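Local coordinates for alpha-glucosidase (Bacteroides thetaiotaomicron, PDB 5XFM), which probably hydrolyses terminal beta-L-arabinopyranosides and alpha-galactosides as a bifunctional glycoside hydrolase of family 97, at residues 59-64 against 135-140; 294-299 against 325-330; 317-322 against 352-357. The protein carries 1 engineered substitution. One frame throughout, in Å; residues are numbered along the deposited sequence.

Contact 1 of 3, residues 59-64 against 135-140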
loop_
_atom_site.group_PDB
_atom_site.type_symbol
_atom_site.label_atom_id
_atom_site.label_comp_id
_atom_site.label_asym_id
_atom_site.label_seq_id
_atom_site.Cartn_x
_atom_site.Cartn_y
_atom_site.Cartn_z
ATOM N N THR A 59 24.678 -14.636 8.774
ATOM C CA THR A 59 25.452 -13.490 8.328
ATOM C C THR A 59 26.908 -13.848 7.967
ATOM O O THR A 59 27.503 -14.740 8.577
ATOM C CB THR A 59 25.407 -12.421 9.457
ATOM O OG1 THR A 59 24.205 -11.642 9.360
ATOM C CG2 THR A 59 26.594 -11.537 9.433
ATOM N N ASN A 60 27.501 -13.120 7.018
ATOM C CA ASN A 60 28.869 -13.407 6.584
ATOM C C ASN A 60 29.955 -12.933 7.552
ATOM O O ASN A 60 31.140 -13.054 7.260
ATOM C CB ASN A 60 29.128 -12.786 5.205
ATOM C CG ASN A 60 29.279 -11.266 5.253
ATOM O OD1 ASN A 60 28.847 -10.612 6.200
ATOM N ND2 ASN A 60 29.897 -10.704 4.222
ATOM N N ILE A 61 29.558 -12.396 8.697
ATOM C CA ILE A 61 30.515 -12.147 9.770
ATOM C C ILE A 61 30.180 -13.012 10.983
ATOM O O ILE A 61 30.886 -12.967 11.991
ATOM C CB ILE A 61 30.561 -10.659 10.199
ATOM C CG1 ILE A 61 29.314 -10.282 10.997
ATOM C CG2 ILE A 61 30.773 -9.747 8.997
ATOM C CD1 ILE A 61 29.482 -9.049 11.859
ATOM N N GLY A 62 29.101 -13.790 10.893
ATOM C CA GLY A 62 28.703 -14.630 12.010
ATOM C C GLY A 62 27.281 -15.150 11.946
ATOM O O GLY A 62 26.441 -14.648 11.197
ATOM N N ASP A 63 27.002 -16.193 12.714
ATOM C CA ASP A 63 25.651 -16.723 12.718
ATOM C C ASP A 63 24.923 -16.427 14.024
ATOM O O ASP A 63 25.453 -16.632 15.115
ATOM C CB ASP A 63 25.655 -18.220 12.419
ATOM C CG ASP A 63 26.009 -18.514 10.970
ATOM O OD1 ASP A 63 26.380 -17.565 10.242
ATOM O OD2 ASP A 63 25.868 -19.682 10.548
ATOM N N PHE A 64 23.705 -15.922 13.883
ATOM C CA PHE A 64 22.852 -15.532 14.990
ATOM C C PHE A 64 21.518 -16.273 14.854
ATOM O O PHE A 64 20.438 -15.684 14.892
ATOM C CB PHE A 64 22.650 -14.023 14.965
ATOM C CG PHE A 64 23.939 -13.249 14.981
ATOM C CD1 PHE A 64 24.667 -13.095 16.146
ATOM C CD2 PHE A 64 24.435 -12.700 13.809
ATOM C CE1 PHE A 64 25.858 -12.397 16.142
ATOM C CE2 PHE A 64 25.624 -11.998 13.798
ATOM C CZ PHE A 64 26.338 -11.845 14.959
ATOM N N ALA A 135 33.690 -3.774 8.762
ATOM C CA ALA A 135 32.994 -2.500 8.590
ATOM C C ALA A 135 31.758 -2.666 7.707
ATOM O O ALA A 135 31.001 -1.723 7.493
ATOM C CB ALA A 135 33.934 -1.455 8.003
ATOM N N SER A 136 31.533 -3.879 7.220
ATOM C CA SER A 136 30.365 -4.129 6.391
ATOM C C SER A 136 29.909 -5.567 6.505
ATOM O O SER A 136 30.670 -6.448 6.895
ATOM C CB SER A 136 30.652 -3.781 4.927
ATOM O OG SER A 136 31.750 -4.523 4.418
ATOM N N VAL A 137 28.665 -5.806 6.117
ATOM C CA VAL A 137 28.066 -7.107 6.313
ATOM C C VAL A 137 27.161 -7.479 5.145
ATOM O O VAL A 137 26.558 -6.617 4.500
ATOM C CB VAL A 137 27.257 -7.143 7.637
ATOM C CG1 VAL A 137 26.097 -6.167 7.590
ATOM C CG2 VAL A 137 26.747 -8.521 7.919
ATOM N N THR A 138 27.108 -8.775 4.863
ATOM C CA THR A 138 26.111 -9.343 3.974
ATOM C C THR A 138 25.246 -10.300 4.781
ATOM O O THR A 138 25.745 -11.287 5.315
ATOM C CB THR A 138 26.757 -10.104 2.805
ATOM O OG1 THR A 138 27.607 -9.221 2.061
ATOM C CG2 THR A 138 25.693 -10.677 1.883
ATOM N N VAL A 139 23.953 -10.014 4.877
ATOM C CA VAL A 139 23.043 -10.917 5.575
ATOM C C VAL A 139 22.592 -12.016 4.626
ATOM O O VAL A 139 21.812 -11.771 3.703
ATOM C CB VAL A 139 21.809 -10.185 6.143
ATOM C CG1 VAL A 139 20.855 -11.178 6.793
ATOM C CG2 VAL A 139 22.235 -9.119 7.140
ATOM N N LYS A 140 23.100 -13.224 4.849
ATOM C CA LYS A 140 22.812 -14.353 3.975
ATOM C C LYS A 140 21.348 -14.760 4.077
ATOM O O LYS A 140 20.739 -15.153 3.079
ATOM C CB LYS A 140 23.697 -15.558 4.318
ATOM C CG LYS A 140 25.195 -15.338 4.169
ATOM C CD LYS A 140 25.969 -16.618 4.472
ATOM C CE LYS A 140 27.470 -16.359 4.561
ATOM N NZ LYS A 140 28.062 -15.931 3.260
#

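Contact 2 of 3, residues 294-299 against 325-330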
loop_
_atom_site.group_PDB
_atom_site.type_symbol
_atom_site.label_atom_id
_atom_site.label_comp_id
_atom_site.label_asym_id
_atom_site.label_seq_id
_atom_site.Cartn_x
_atom_site.Cartn_y
_atom_site.Cartn_z
ATOM N N PHE A 294 -1.233 18.014 -4.440
ATOM C CA PHE A 294 -1.897 16.758 -4.748
ATOM C C PHE A 294 -3.281 17.016 -5.333
ATOM O O PHE A 294 -3.745 18.157 -5.370
ATOM C CB PHE A 294 -1.995 15.884 -3.495
ATOM C CG PHE A 294 -0.741 15.878 -2.670
ATOM C CD1 PHE A 294 0.474 15.511 -3.232
ATOM C CD2 PHE A 294 -0.776 16.228 -1.332
ATOM C CE1 PHE A 294 1.631 15.510 -2.475
ATOM C CE2 PHE A 294 0.377 16.219 -0.567
ATOM C CZ PHE A 294 1.582 15.858 -1.141
ATOM N N GLY A 295 -3.935 15.956 -5.796
ATOM C CA GLY A 295 -5.275 16.091 -6.333
ATOM C C GLY A 295 -5.727 15.019 -7.302
ATOM O O GLY A 295 -5.464 13.830 -7.115
ATOM N N ARG A 296 -6.355 15.463 -8.383
ATOM C CA ARG A 296 -7.116 14.589 -9.263
ATOM C C ARG A 296 -6.603 14.693 -10.683
ATOM O O ARG A 296 -6.210 15.770 -11.137
ATOM C CB ARG A 296 -8.603 14.949 -9.237
ATOM C CG ARG A 296 -9.342 14.632 -7.954
ATOM C CD ARG A 296 -9.151 15.727 -6.921
ATOM N NE ARG A 296 -9.456 17.048 -7.461
ATOM C CZ ARG A 296 -10.667 17.594 -7.474
ATOM N NH1 ARG A 296 -11.706 16.931 -6.981
ATOM N NH2 ARG A 296 -10.839 18.806 -7.985
ATOM N N GLY A 297 -6.586 13.564 -11.378
ATOM C CA GLY A 297 -6.150 13.537 -12.757
ATOM C C GLY A 297 -7.148 12.866 -13.675
ATOM O O GLY A 297 -7.948 12.034 -13.247
ATOM N N THR A 298 -7.136 13.271 -14.939
ATOM C CA THR A 298 -7.831 12.521 -15.973
ATOM C C THR A 298 -6.817 11.626 -16.676
ATOM O O THR A 298 -5.623 11.928 -16.718
ATOM C CB THR A 298 -8.541 13.435 -16.981
ATOM O OG1 THR A 298 -7.598 14.354 -17.540
ATOM C CG2 THR A 298 -9.651 14.212 -16.292
ATOM N N TRP A 299 -7.299 10.537 -17.253
ATOM C CA TRP A 299 -6.417 9.458 -17.651
ATOM C C TRP A 299 -7.028 8.722 -18.830
ATOM O O TRP A 299 -7.950 7.924 -18.653
ATOM C CB TRP A 299 -6.197 8.515 -16.461
ATOM C CG TRP A 299 -5.251 7.380 -16.699
ATOM C CD1 TRP A 299 -4.210 7.343 -17.583
ATOM C CD2 TRP A 299 -5.242 6.122 -16.013
ATOM N NE1 TRP A 299 -3.561 6.131 -17.498
ATOM C CE2 TRP A 299 -4.176 5.364 -16.543
ATOM C CE3 TRP A 299 -6.039 5.560 -15.009
ATOM C CZ2 TRP A 299 -3.881 4.074 -16.095
ATOM C CZ3 TRP A 299 -5.752 4.273 -14.573
ATOM C CH2 TRP A 299 -4.677 3.547 -15.112
ATOM N N GLY A 325 -12.394 20.492 -13.357
ATOM C CA GLY A 325 -11.670 21.282 -12.378
ATOM C C GLY A 325 -10.557 20.449 -11.774
ATOM O O GLY A 325 -10.099 20.712 -10.658
ATOM N N TYR A 326 -10.133 19.425 -12.508
ATOM C CA TYR A 326 -9.077 18.539 -12.029
ATOM C C TYR A 326 -7.707 19.171 -12.229
ATOM O O TYR A 326 -7.483 19.905 -13.197
ATOM C CB TYR A 326 -9.145 17.176 -12.726
ATOM C CG TYR A 326 -10.158 16.232 -12.111
ATOM C CD1 TYR A 326 -11.067 16.683 -11.158
ATOM C CD2 TYR A 326 -10.188 14.888 -12.461
ATOM C CE1 TYR A 326 -11.987 15.826 -10.589
ATOM C CE2 TYR A 326 -11.106 14.024 -11.894
ATOM C CZ TYR A 326 -12.001 14.498 -10.960
ATOM O OH TYR A 326 -12.915 13.645 -10.393
ATOM N N GLU A 327 -6.803 18.887 -11.294
ATOM C CA GLU A 327 -5.464 19.468 -11.296
ATOM C C GLU A 327 -4.542 18.881 -12.352
ATOM O O GLU A 327 -3.647 19.567 -12.844
ATOM C CB GLU A 327 -4.807 19.324 -9.920
ATOM C CG GLU A 327 -5.447 20.155 -8.822
ATOM C CD GLU A 327 -6.804 19.636 -8.391
ATOM O OE1 GLU A 327 -6.964 18.401 -8.287
ATOM O OE2 GLU A 327 -7.710 20.464 -8.156
ATOM N N TYR A 328 -4.724 17.606 -12.670
ATOM C CA TYR A 328 -3.754 16.915 -13.512
ATOM C C TYR A 328 -4.370 16.150 -14.674
ATOM O O TYR A 328 -5.572 15.869 -14.698
ATOM C CB TYR A 328 -2.901 15.972 -12.655
ATOM C CG TYR A 328 -2.101 16.712 -11.598
ATOM C CD1 TYR A 328 -1.085 17.592 -11.958
ATOM C CD2 TYR A 328 -2.392 16.564 -10.249
ATOM C CE1 TYR A 328 -0.367 18.282 -11.002
ATOM C CE2 TYR A 328 -1.679 17.251 -9.285
ATOM C CZ TYR A 328 -0.671 18.108 -9.666
ATOM O OH TYR A 328 0.035 18.795 -8.710
ATOM N N ALA A 329 -3.526 15.878 -15.663
ATOM C CA ALA A 329 -3.808 14.912 -16.707
ATOM C C ALA A 329 -2.607 13.985 -16.862
ATOM O O ALA A 329 -1.473 14.443 -17.024
ATOM C CB ALA A 329 -4.127 15.608 -18.029
ATOM N N LEU A 330 -2.859 12.682 -16.804
ATOM C CA LEU A 330 -1.815 11.675 -16.970
ATOM C C LEU A 330 -1.731 11.200 -18.416
ATOM O O LEU A 330 -2.708 10.695 -18.964
ATOM C CB LEU A 330 -2.071 10.481 -16.048
ATOM C CG LEU A 330 -1.267 9.207 -16.344
ATOM C CD1 LEU A 330 0.244 9.439 -16.240
ATOM C CD2 LEU A 330 -1.707 8.070 -15.427
#

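Contact 3 of 3, residues 317-322 against 352-357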
loop_
_atom_site.group_PDB
_atom_site.type_symbol
_atom_site.label_atom_id
_atom_site.label_comp_id
_atom_site.label_asym_id
_atom_site.label_seq_id
_atom_site.Cartn_x
_atom_site.Cartn_y
_atom_site.Cartn_z
ATOM N N TYR A 317 -8.657 15.024 -23.193
ATOM C CA TYR A 317 -8.615 14.711 -21.763
ATOM C C TYR A 317 -8.105 15.871 -20.911
ATOM O O TYR A 317 -8.455 15.989 -19.735
ATOM C CB TYR A 317 -7.779 13.452 -21.527
ATOM C CG TYR A 317 -8.645 12.217 -21.486
ATOM C CD1 TYR A 317 -9.155 11.679 -22.658
ATOM C CD2 TYR A 317 -8.960 11.594 -20.283
ATOM C CE1 TYR A 317 -9.955 10.559 -22.643
ATOM C CE2 TYR A 317 -9.765 10.467 -20.260
ATOM C CZ TYR A 317 -10.256 9.954 -21.447
ATOM O OH TYR A 317 -11.054 8.835 -21.458
ATOM N N ILE A 318 -7.275 16.719 -21.503
ATOM C CA ILE A 318 -6.866 17.958 -20.857
ATOM C C ILE A 318 -8.078 18.874 -20.675
ATOM O O ILE A 318 -8.289 19.454 -19.602
ATOM C CB ILE A 318 -5.767 18.665 -21.678
ATOM C CG1 ILE A 318 -4.431 17.936 -21.499
ATOM C CG2 ILE A 318 -5.634 20.118 -21.273
ATOM C CD1 ILE A 318 -3.363 18.365 -22.475
ATOM N N ASP A 319 -8.880 18.984 -21.731
ATOM C CA ASP A 319 -10.127 19.742 -21.696
ATOM C C ASP A 319 -11.082 19.181 -20.654
ATOM O O ASP A 319 -11.746 19.929 -19.941
ATOM C CB ASP A 319 -10.811 19.732 -23.071
ATOM C CG ASP A 319 -10.137 20.653 -24.072
ATOM O OD1 ASP A 319 -9.346 21.526 -23.658
ATOM O OD2 ASP A 319 -10.403 20.498 -25.284
ATOM N N PHE A 320 -11.154 17.855 -20.592
ATOM C CA PHE A 320 -12.020 17.163 -19.644
ATOM C C PHE A 320 -11.561 17.453 -18.217
ATOM O O PHE A 320 -12.376 17.697 -17.333
ATOM C CB PHE A 320 -12.033 15.654 -19.930
ATOM C CG PHE A 320 -12.934 14.866 -19.020
ATOM C CD1 PHE A 320 -14.227 15.289 -18.765
ATOM C CD2 PHE A 320 -12.492 13.697 -18.427
ATOM C CE1 PHE A 320 -15.062 14.563 -17.928
ATOM C CE2 PHE A 320 -13.324 12.970 -17.584
ATOM C CZ PHE A 320 -14.608 13.408 -17.335
ATOM N N ALA A 321 -10.251 17.429 -17.992
ATOM C CA ALA A 321 -9.706 17.795 -16.686
ATOM C C ALA A 321 -10.104 19.220 -16.332
ATOM O O ALA A 321 -10.534 19.492 -15.218
ATOM C CB ALA A 321 -8.193 17.644 -16.670
ATOM N N SER A 322 -9.973 20.127 -17.293
ATOM C CA SER A 322 -10.358 21.517 -17.074
ATOM C C SER A 322 -11.834 21.645 -16.692
ATOM O O SER A 322 -12.185 22.377 -15.767
ATOM C CB SER A 322 -10.068 22.352 -18.319
ATOM O OG SER A 322 -10.216 23.728 -18.039
ATOM N N ARG A 352 -1.649 24.169 -19.409
ATOM C CA ARG A 352 -1.451 25.256 -18.451
ATOM C C ARG A 352 -2.447 26.392 -18.683
ATOM O O ARG A 352 -2.951 26.987 -17.733
ATOM C CB ARG A 352 -0.021 25.799 -18.522
ATOM C CG ARG A 352 0.205 27.011 -17.625
ATOM C CD ARG A 352 1.671 27.225 -17.262
ATOM N NE ARG A 352 2.258 26.028 -16.665
ATOM C CZ ARG A 352 3.224 25.307 -17.222
ATOM N NH1 ARG A 352 3.754 25.684 -18.377
ATOM N NH2 ARG A 352 3.691 24.231 -16.604
ATOM N N ASP A 353 -2.739 26.686 -19.946
ATOM C CA ASP A 353 -3.717 27.726 -20.253
ATOM C C ASP A 353 -5.119 27.324 -19.772
ATOM O O ASP A 353 -5.986 28.174 -19.568
ATOM C CB ASP A 353 -3.732 28.039 -21.751
ATOM C CG ASP A 353 -4.750 29.109 -22.111
ATOM O OD1 ASP A 353 -4.666 30.220 -21.543
ATOM O OD2 ASP A 353 -5.636 28.842 -22.951
ATOM N N LYS A 354 -5.341 26.023 -19.608
ATOM C CA LYS A 354 -6.628 25.520 -19.131
ATOM C C LYS A 354 -6.604 25.226 -17.625
ATOM O O LYS A 354 -7.563 24.679 -17.075
ATOM C CB LYS A 354 -7.028 24.255 -19.903
ATOM C CG LYS A 354 -7.079 24.414 -21.420
ATOM C CD LYS A 354 -8.276 25.239 -21.861
ATOM C CE LYS A 354 -8.332 25.359 -23.372
ATOM N NZ LYS A 354 -7.136 26.073 -23.904
ATOM N N GLY A 355 -5.512 25.594 -16.960
ATOM C CA GLY A 355 -5.372 25.360 -15.530
ATOM C C GLY A 355 -5.126 23.896 -15.203
ATOM O O GLY A 355 -5.573 23.394 -14.174
ATOM N N VAL A 356 -4.387 23.224 -16.081
ATOM C CA VAL A 356 -4.116 21.796 -15.967
ATOM C C VAL A 356 -2.614 21.547 -16.096
ATOM O O VAL A 356 -1.946 22.166 -16.925
ATOM C CB VAL A 356 -4.861 20.983 -17.067
ATOM C CG1 VAL A 356 -4.392 19.530 -17.090
ATOM C CG2 VAL A 356 -6.369 21.061 -16.881
ATOM N N GLU A 357 -2.083 20.644 -15.279
ATOM C CA GLU A 357 -0.683 20.252 -15.374
ATOM C C GLU A 357 -0.573 18.760 -15.663
ATOM O O GLU A 357 -1.538 18.019 -15.478
ATOM C CB GLU A 357 0.045 20.636 -14.084
ATOM C CG GLU A 357 0.465 22.103 -14.068
ATOM C CD GLU A 357 0.647 22.645 -12.673
ATOM O OE1 GLU A 357 -0.118 22.226 -11.780
ATOM O OE2 GLU A 357 1.546 23.489 -12.467
#

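Contact 1 of 3, residues 59-64 against 135-140
Thr-59 and Asn-60 meet Val-137 and Thr-138 where strand 47-59 runs antiparallel to strand 136-147 in the N-terminal beta domain. Thr-59 pairs with Val-139 as a non-hydrogen-bonded pair and then enters a type I turn ending at Gly-62. The tight part is buried: the side chains of Thr-59 and Val-137 cross at about a right angle, with CG2 to CG2 only 3.4 Å, closer than normal van der Waals contact, while CG2 of Ile-61 lies 4.3 Å from Val-137 CG2. Phe-252 and Leu-128 also touch Val-137. The solvent side is looser. There Lys-140 lays its CE 3.8 Å from CA of Asn-60, a contact of the aliphatic chain. Asn-60 joins the two sides by gripping Thr-138 twice. Asn-60 N donates to Thr-138 O at 3.1 Å. Chi1 73° sets CG between the backbone N and the carbonyl carbon, toward the neighbouring strand, and Asn-60 OD1 accepts from Thr-138 N at 2.9 Å; the bond is almost straight, the donor standing 55° above the amide plane. Backbone N and side-chain OD1 of Asn-60 together satisfy Thr-138 O and N where the turn leaves the strand, whereas the buried Thr-59 OG1 finds no partner in the model.

Contact 2 of 3, residues 294-299 against 325-330
Two neighbouring parallel strands of the family 97 catalytic domain, a TIM-barrel relative, are joined through the right-handed beta-alpha-beta crossover that helix 311-324 completes. Gly-297 pairs with Tyr-328 and Thr-298 with Ala-329; the ladder comprises Arg-296 O with Tyr-328 N, Tyr-328 O with Thr-298 N, and Thr-298 O with Leu-330 N. At the entry to the strands, Arg-296 fills the space between Tyr-326 and Glu-327. Its CB sits 3.4 Å from the centroid of the Tyr-326 ring, over the middle of the face, in a CH-pi contact. Bends at chi2 (83°) and chi3 (51°) fold the chain back, so that CD1 of Tyr-326 lies over one face of the guanidinium, planes 47° apart. The salt bridge is nearly coplanar: NE of Arg-296 reaches the syn lone pair of Glu-327 OE1 at 3.0 Å. Glu-327 OE1 also accepts from Arg-296 N at 3.0 Å, so one residue holds it from backbone and side chain. An alanine in place of Arg-296 would probably leave the Glu-327 carboxylate without its charged mate and the Tyr-326 rim without CG and the guanidinium, though the CB contact and the backbone N bond could remain. The hydroxyl of Tyr-326 bonds to Met-547 O, and Thr-298 OG1 to Tyr-317 O. At the far end, CD2 of Leu-330 rests over the five-membered ring of Trp-299, 3.5 Å from its centroid.

Contact 3 of 3, residues 317-322 against 352-357
Ile-318 opens the contact from helix 311-324, its carbonyl O 3.7 Å from CG2 of Val-356 and its CG2 4.4 Å from Val-356 CB; Leu-347, Tyr-350 and Ala-351 of helix 341-353 touch the same isoleucine. Asp-319 brings OD1 to 4.0 Å from CE of Lys-354. The opposite charges do not meet: OD1 bonds to Tyr-350 OH, while NZ of Lys-354 makes a salt bridge to Asp-353 OD2, its hydrogen bond weak, and a cation-pi contact with Tyr-350. Ala-321 adds a small apolar surface, its CB 3.9 Å from Val-356 CG2. That methyl, anti to its own carbonyl carbon, is the branch turned to the helix, and Val-356 CG2 also lies 3.7 Å from Ser-322 N. Ser-322 closes the segment with the one hydrogen bond across the contact: OG, anti to its backbone N (chi1 -170°), donates 3.0 Å to Lys-354 O, in the carbonyl plane and on a lone pair. Lys-354 precedes Gly-355, the positive-phi residue of the Schellman motif that ends helix 341-353. Helix 311-324 thus meets the loop from helix 341-353 into strand 357-363, a valine methyl set against the helix backbone and a serine hydroxyl on a helix-end carbonyl, while the charged groups find partners on helix 341-353.

Overall arrangement
Contacts 2 and 3 belong to one structure, the catalytic barrel: their centres are about 8 Å apart and their segments alternate along the chain. Helix 311-324 links them, since Tyr-326 N lies 2.7 Å from Ala-321 O, a probable hydrogen bond at the end of the helix, just before the chain enters strand 328-331. Backbone bonds from Glu-357 to Glu-327 and Ala-329 add the next strand. Contact 1 stands apart in the N-terminal beta domain, its centre about 47 Å from that of contact 2 and about 54 Å from that of contact 3, across the centre of the chain. The calcium ion, bound by Glu-174, Glu-452 and Glu-458, lies about 8 Å from the side chain of Trp-299 in contact 2.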